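Local coordinates for protein Emp46p (Saccharomyces cerevisiae, PDB 2A6V) that serves as a cargo receptor with a calcium-independent, legume-lectin-like carbohydrate recognition domain and is involved in the secretion of glycoproteins, at residues G52-I62 with M190-S200. Numbering follows the deposited sequence.
Sequences GSLWLKPEYSI and MGSSPFRIGTS
Two waters donate hydrogen bonds to Leu56 O; one of them also donates to Pro58 O and accepts a bond from Ile197 N at 3.0 Å, so it bridges the two segments. Strands 51-56 and 196-202 are antiparallel neighbours in the legume-lectin-like beta sandwich; past Leu56 the segments separate and meet again at Tyr60 and Phe195, the register shifted by two. The first ladder runs through Leu54 and Thr199, bonded both ways, and ends with Leu56 N on Ile197 O, nearly in line with the carbonyl. Beyond it a single bridge forms: Tyr60 N donates to Phe195 O at 2.8 Å and Phe195 N to Tyr60 O.

On one face of the sheet the Trp55 ring lies between Gly198 CA, 4.0 Å from the centroid of the Trp55 six-membered ring in a CH-pi contact, and the Arg196 guanidinium, whose CZ sits 4.3 Å from that centroid in a cation-pi contact. A bend at chi3 (-36°) turns the guanidinium over the indole, the planes 31° apart, and the second water accepts a bond from Arg196 NH1 in the guanidinium plane.

Inside the sandwich, Leu56 CD1 packs on Ile197 CB. Phe195 CZ reaches the Tyr60 ring at its edge, 3.6 Å from Tyr60 CD2, and Tyr60 O lies over one Phe195 face, opposite Met190 CG.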
ATOM      1  N   GLY A  52       1.564  11.406   3.622  1.00 12.30           N
ATOM      2  CA  GLY A  52       0.419  11.437   2.729  1.00 12.56           C
ATOM      3  C   GLY A  52      -0.174  10.068   2.553  1.00 12.54           C
ATOM      4  O   GLY A  52       0.518   9.071   2.769  1.00 11.80           O
ATOM      5  N   SER A  53      -1.435  10.020   2.154  1.00 11.88           N
ATOM      6  CA  SER A  53      -2.163   8.759   2.007  1.00 12.62           C
ATOM      7  C   SER A  53      -3.259   8.844   0.977  1.00 12.38           C
ATOM      8  O   SER A  53      -3.757   9.934   0.672  1.00 12.62           O
ATOM      9  CB  SER A  53      -2.765   8.295   3.343  1.00 13.46           C
ATOM     10  OG  SER A  53      -3.619   9.281   3.916  1.00 14.27           O
ATOM     11  N   LEU A  54      -3.600   7.697   0.416  1.00 11.82           N
ATOM     12  CA  LEU A  54      -4.720   7.525  -0.494  1.00 12.06           C
ATOM     13  C   LEU A  54      -5.500   6.346   0.016  1.00 12.17           C
ATOM     14  O   LEU A  54      -4.971   5.251   0.090  1.00 12.22           O
ATOM     15  CB  LEU A  54      -4.265   7.266  -1.926  1.00 13.33           C
ATOM     16  CG  LEU A  54      -3.499   8.416  -2.559  1.00 14.04           C
ATOM     17  CD1 LEU A  54      -2.762   7.936  -3.772  1.00 15.48           C
ATOM     18  CD2 LEU A  54      -4.441   9.550  -2.918  1.00 15.23           C
ATOM     19  N   TRP A  55      -6.756   6.562   0.354  1.00 12.51           N
ATOM     20  CA  TRP A  55      -7.620   5.480   0.814  1.00 13.67           C
ATOM     21  C   TRP A  55      -8.891   5.419  -0.022  1.00 14.18           C
ATOM     22  O   TRP A  55      -9.509   6.443  -0.313  1.00 14.78           O
ATOM     23  CB  TRP A  55      -8.000   5.683   2.284  1.00 14.28           C
ATOM     24  CG  TRP A  55      -6.914   5.406   3.271  1.00 16.26           C
ATOM     25  CD1 TRP A  55      -6.084   6.307   3.855  1.00 19.81           C
ATOM     26  CD2 TRP A  55      -6.579   4.130   3.816  1.00 15.75           C
ATOM     27  NE1 TRP A  55      -5.246   5.667   4.734  1.00 18.65           N
ATOM     28  CE2 TRP A  55      -5.533   4.328   4.730  1.00 19.42           C
ATOM     29  CE3 TRP A  55      -7.083   2.834   3.641  1.00 17.74           C
ATOM     30  CZ2 TRP A  55      -4.956   3.282   5.436  1.00 19.35           C
ATOM     31  CZ3 TRP A  55      -6.499   1.786   4.355  1.00 18.01           C
ATOM     32  CH2 TRP A  55      -5.463   2.030   5.246  1.00 19.04           C
ATOM     33  N   LEU A  56      -9.289   4.226  -0.434  1.00 13.88           N
ATOM     34  CA  LEU A  56     -10.614   4.062  -1.040  1.00 14.71           C
ATOM     35  C   LEU A  56     -11.691   4.262   0.015  1.00 15.70           C
ATOM     36  O   LEU A  56     -11.608   3.725   1.119  1.00 15.85           O
ATOM     37  CB  LEU A  56     -10.770   2.682  -1.678  1.00 15.38           C
ATOM     38  CG  LEU A  56     -10.279   2.603  -3.105  1.00 15.60           C
ATOM     39  CD1 LEU A  56      -9.914   1.179  -3.445  1.00 17.54           C
ATOM     40  CD2 LEU A  56     -11.342   3.142  -4.089  1.00 16.33           C
ATOM     41  N   LYS A  57     -12.697   5.063  -0.314  1.00 16.79           N
ATOM     42  CA  LYS A  57     -13.822   5.314   0.593  1.00 17.76           C
ATOM     43  C   LYS A  57     -14.698   4.054   0.804  1.00 18.22           C
ATOM     44  O   LYS A  57     -14.940   3.677   1.945  1.00 19.52           O
ATOM     45  CB  LYS A  57     -14.670   6.497   0.109  1.00 18.51           C
ATOM     46  CG  LYS A  57     -14.001   7.869   0.192  1.00 19.10           C
ATOM     47  CD  LYS A  57     -14.930   8.981  -0.352  1.00 20.88           C
ATOM     48  CE  LYS A  57     -14.174  10.288  -0.534  1.00 21.96           C
ATOM     49  NZ  LYS A  57     -15.010  11.321  -1.265  1.00 25.69           N
ATOM     50  N   PRO A  58     -15.133   3.384  -0.258  1.00 19.03           N
ATOM     51  CA  PRO A  58     -15.983   2.199  -0.068  1.00 20.06           C
ATOM     52  C   PRO A  58     -15.153   1.027   0.435  1.00 20.64           C
ATOM     53  O   PRO A  58     -14.026   0.837  -0.022  1.00 20.69           O
ATOM     54  CB  PRO A  58     -16.497   1.907  -1.469  1.00 19.86           C
ATOM     55  CG  PRO A  58     -15.466   2.427  -2.380  1.00 19.84           C
ATOM     56  CD  PRO A  58     -14.857   3.610  -1.679  1.00 19.32           C
ATOM     57  N   GLU A  59     -15.690   0.271   1.379  1.00 21.36           N
ATOM     58  CA  GLU A  59     -15.092  -1.008   1.754  1.00 22.16           C
ATOM     59  C   GLU A  59     -15.330  -2.011   0.638  1.00 21.70           C
ATOM     60  O   GLU A  59     -16.353  -1.968  -0.042  1.00 21.53           O
ATOM     61  CB  GLU A  59     -15.698  -1.535   3.057  1.00 22.78           C
ATOM     62  CG  GLU A  59     -15.479  -0.596   4.218  1.00 26.82           C
ATOM     63  CD  GLU A  59     -15.673  -1.251   5.562  1.00 30.96           C
ATOM     64  OE1 GLU A  59     -16.613  -2.059   5.700  1.00 34.25           O
ATOM     65  OE2 GLU A  59     -14.885  -0.930   6.481  1.00 36.06           O
ATOM     66  N   TYR A  60     -14.372  -2.912   0.450  1.00 21.87           N
ATOM     67  CA  TYR A  60     -14.456  -3.943  -0.583  1.00 22.09           C
ATOM     68  C   TYR A  60     -14.849  -5.301  -0.001  1.00 23.13           C
ATOM     69  O   TYR A  60     -14.283  -5.743   0.986  1.00 22.92           O
ATOM     70  CB  TYR A  60     -13.103  -4.088  -1.275  1.00 21.91           C
ATOM     71  CG  TYR A  60     -13.139  -5.020  -2.461  1.00 20.60           C
ATOM     72  CD1 TYR A  60     -13.717  -4.625  -3.647  1.00 19.64           C
ATOM     73  CD2 TYR A  60     -12.591  -6.305  -2.394  1.00 21.04           C
ATOM     74  CE1 TYR A  60     -13.755  -5.461  -4.741  1.00 20.23           C
ATOM     75  CE2 TYR A  60     -12.618  -7.150  -3.494  1.00 20.98           C
ATOM     76  CZ  TYR A  60     -13.207  -6.726  -4.669  1.00 20.17           C
ATOM     77  OH  TYR A  60     -13.237  -7.547  -5.775  1.00 22.06           O
ATOM     78  N   SER A  61     -15.824  -5.951  -0.629  1.00 24.74           N
ATOM     79  CA  SER A  61     -16.204  -7.315  -0.293  1.00 25.86           C
ATOM     80  C   SER A  61     -15.865  -8.226  -1.475  1.00 26.34           C
ATOM     81  O   SER A  61     -16.280  -7.972  -2.603  1.00 26.40           O
ATOM     82  CB  SER A  61     -17.699  -7.377   0.055  1.00 26.41           C
ATOM     83  OG  SER A  61     -17.958  -6.673   1.264  1.00 27.09           O
ATOM     84  N   ILE A  62     -15.078  -9.267  -1.214  1.00 27.10           N
ATOM     85  CA  ILE A  62     -14.637 -10.174  -2.274  1.00 28.43           C
ATOM     86  C   ILE A  62     -15.787 -11.055  -2.727  1.00 28.40           C
ATOM     87  O   ILE A  62     -16.607 -11.474  -1.914  1.00 28.91           O
ATOM     88  CB  ILE A  62     -13.470 -11.066  -1.785  1.00 28.47           C
ATOM     89  CG1 ILE A  62     -12.162 -10.286  -1.826  1.00 30.58           C
ATOM     90  CG2 ILE A  62     -13.345 -12.352  -2.629  1.00 29.99           C
ATOM     91  CD1 ILE A  62     -11.027 -10.995  -1.170  1.00 30.82           C
ATOM     92  N   MET A 190      -9.859 -11.328   4.551  1.00 28.64           N
ATOM     93  CA  MET A 190     -10.485 -10.732   3.372  1.00 29.27           C
ATOM     94  C   MET A 190     -11.494 -11.653   2.694  1.00 29.87           C
ATOM     95  O   MET A 190     -12.290 -11.194   1.885  1.00 30.37           O
ATOM     96  CB  MET A 190      -9.444 -10.330   2.322  1.00 29.28           C
ATOM     97  CG  MET A 190      -8.494  -9.252   2.762  1.00 28.87           C
ATOM     98  SD  MET A 190      -7.010  -9.939   3.444  1.00 30.11           S
ATOM     99  CE  MET A 190      -6.212 -10.710   1.988  1.00 29.71           C
ATOM    100  N   GLY A 191     -11.437 -12.949   2.984  1.00 31.14           N
ATOM    101  CA  GLY A 191     -12.375 -13.890   2.399  1.00 31.87           C
ATOM    102  C   GLY A 191     -13.790 -13.702   2.920  1.00 32.93           C
ATOM    103  O   GLY A 191     -14.759 -13.965   2.198  1.00 34.19           O
ATOM    104  N   SER A 192     -13.907 -13.212   4.152  1.00 33.06           N
ATOM    105  CA  SER A 192     -15.166 -13.248   4.897  1.00 33.32           C
ATOM    106  C   SER A 192     -15.543 -11.931   5.589  1.00 32.99           C
ATOM    107  O   SER A 192     -16.434 -11.905   6.443  1.00 33.39           O
ATOM    108  CB  SER A 192     -15.074 -14.356   5.946  1.00 33.27           C
ATOM    109  OG  SER A 192     -14.025 -14.104   6.877  1.00 34.48           O
ATOM    110  N   SER A 193     -14.879 -10.837   5.231  1.00 32.19           N
ATOM    111  CA  SER A 193     -15.203  -9.542   5.821  1.00 31.59           C
ATOM    112  C   SER A 193     -14.900  -8.422   4.835  1.00 29.92           C
ATOM    113  O   SER A 193     -13.986  -8.550   4.008  1.00 29.04           O
ATOM    114  CB  SER A 193     -14.418  -9.326   7.115  1.00 31.97           C
ATOM    115  OG  SER A 193     -13.040  -9.086   6.850  1.00 35.40           O
ATOM    116  N   PRO A 194     -15.666  -7.334   4.892  1.00 27.92           N
ATOM    117  CA  PRO A 194     -15.324  -6.148   4.096  1.00 26.48           C
ATOM    118  C   PRO A 194     -14.020  -5.557   4.623  1.00 24.47           C
ATOM    119  O   PRO A 194     -13.711  -5.703   5.799  1.00 24.24           O
ATOM    120  CB  PRO A 194     -16.504  -5.196   4.347  1.00 26.88           C
ATOM    121  CG  PRO A 194     -17.599  -6.055   4.893  1.00 28.31           C
ATOM    122  CD  PRO A 194     -16.901  -7.131   5.680  1.00 28.17           C
ATOM    123  N   PHE A 195     -13.249  -4.913   3.760  1.00 22.19           N
ATOM    124  CA  PHE A 195     -12.008  -4.304   4.195  1.00 20.86           C
ATOM    125  C   PHE A 195     -11.701  -3.055   3.383  1.00 19.17           C
ATOM    126  O   PHE A 195     -12.258  -2.821   2.311  1.00 18.76           O
ATOM    127  CB  PHE A 195     -10.849  -5.309   4.151  1.00 20.38           C
ATOM    128  CG  PHE A 195     -10.664  -5.949   2.813  1.00 20.23           C
ATOM    129  CD1 PHE A 195     -11.366  -7.106   2.475  1.00 22.05           C
ATOM    130  CD2 PHE A 195      -9.824  -5.383   1.873  1.00 20.36           C
ATOM    131  CE1 PHE A 195     -11.221  -7.680   1.230  1.00 21.60           C
ATOM    132  CE2 PHE A 195      -9.672  -5.963   0.633  1.00 20.83           C
ATOM    133  CZ  PHE A 195     -10.375  -7.118   0.309  1.00 20.44           C
ATOM    134  N   ARG A 196     -10.815  -2.248   3.941  1.00 17.68           N
ATOM    135  CA  ARG A 196     -10.442  -0.975   3.371  1.00 17.33           C
ATOM    136  C   ARG A 196      -9.095  -1.130   2.703  1.00 16.18           C
ATOM    137  O   ARG A 196      -8.231  -1.859   3.196  1.00 16.41           O
ATOM    138  CB  ARG A 196     -10.391   0.074   4.465  1.00 18.37           C
ATOM    139  CG  ARG A 196     -11.798   0.440   4.970  1.00 22.53           C
ATOM    140  CD  ARG A 196     -11.844   1.571   5.974  1.00 27.58           C
ATOM    141  NE  ARG A 196     -10.696   1.575   6.886  0.50 28.87           N
ATOM    142  CZ  ARG A 196      -9.664   2.434   6.821  0.50 29.67           C
ATOM    143  NH1 ARG A 196      -9.607   3.391   5.893  0.50 28.77           N
ATOM    144  NH2 ARG A 196      -8.677   2.343   7.700  0.50 30.69           N
ATOM    145  N   ILE A 197      -8.921  -0.411   1.601  1.00 13.95           N
ATOM    146  CA  ILE A 197      -7.726  -0.501   0.765  1.00 13.74           C
ATOM    147  C   ILE A 197      -7.076   0.842   0.659  1.00 12.90           C
ATOM    148  O   ILE A 197      -7.740   1.833   0.337  1.00 13.19           O
ATOM    149  CB  ILE A 197      -8.130  -0.995  -0.651  1.00 13.51           C
ATOM    150  CG1 ILE A 197      -8.755  -2.391  -0.586  1.00 14.26           C
ATOM    151  CG2 ILE A 197      -6.967  -0.926  -1.611  1.00 14.62           C
ATOM    152  CD1 ILE A 197      -9.583  -2.705  -1.764  1.00 15.93           C
ATOM    153  N   GLY A 198      -5.771   0.921   0.911  1.00 12.02           N
ATOM    154  CA  GLY A 198      -5.080   2.183   0.751  1.00 12.26           C
ATOM    155  C   GLY A 198      -3.572   2.072   0.752  1.00 11.71           C
ATOM    156  O   GLY A 198      -2.998   0.975   0.806  1.00 12.33           O
ATOM    157  N   THR A 199      -2.931   3.222   0.683  1.00 10.69           N
ATOM    158  CA  THR A 199      -1.486   3.349   0.743  1.00 10.26           C
ATOM    159  C   THR A 199      -1.144   4.619   1.503  1.00 11.56           C
ATOM    160  O   THR A 199      -1.923   5.589   1.523  1.00 11.45           O
ATOM    161  CB  THR A 199      -0.894   3.373  -0.694  1.00 11.11           C
ATOM    162  OG1 THR A 199       0.526   3.424  -0.621  1.00 10.71           O
ATOM    163  CG2 THR A 199      -1.333   4.619  -1.487  1.00 12.04           C
ATOM    164  N   SER A 200       0.019   4.631   2.125  1.00 11.42           N
ATOM    165  CA  SER A 200       0.515   5.804   2.802  1.00 11.36           C
ATOM    166  C   SER A 200       2.011   5.828   2.843  1.00 11.35           C
ATOM    167  O   SER A 200       2.654   4.795   2.680  1.00 10.84           O
ATOM    168  CB  SER A 200      -0.033   5.869   4.217  1.00 11.56           C
ATOM    169  OG  SER A 200       0.507   4.811   4.998  1.00 12.04           O
TER
HETATM  170  O   HOH W   1     -11.496   0.967   1.080  1.00 18.41           O
HETATM  171  O   HOH W   2     -11.350   4.659   3.825  1.00 23.18           O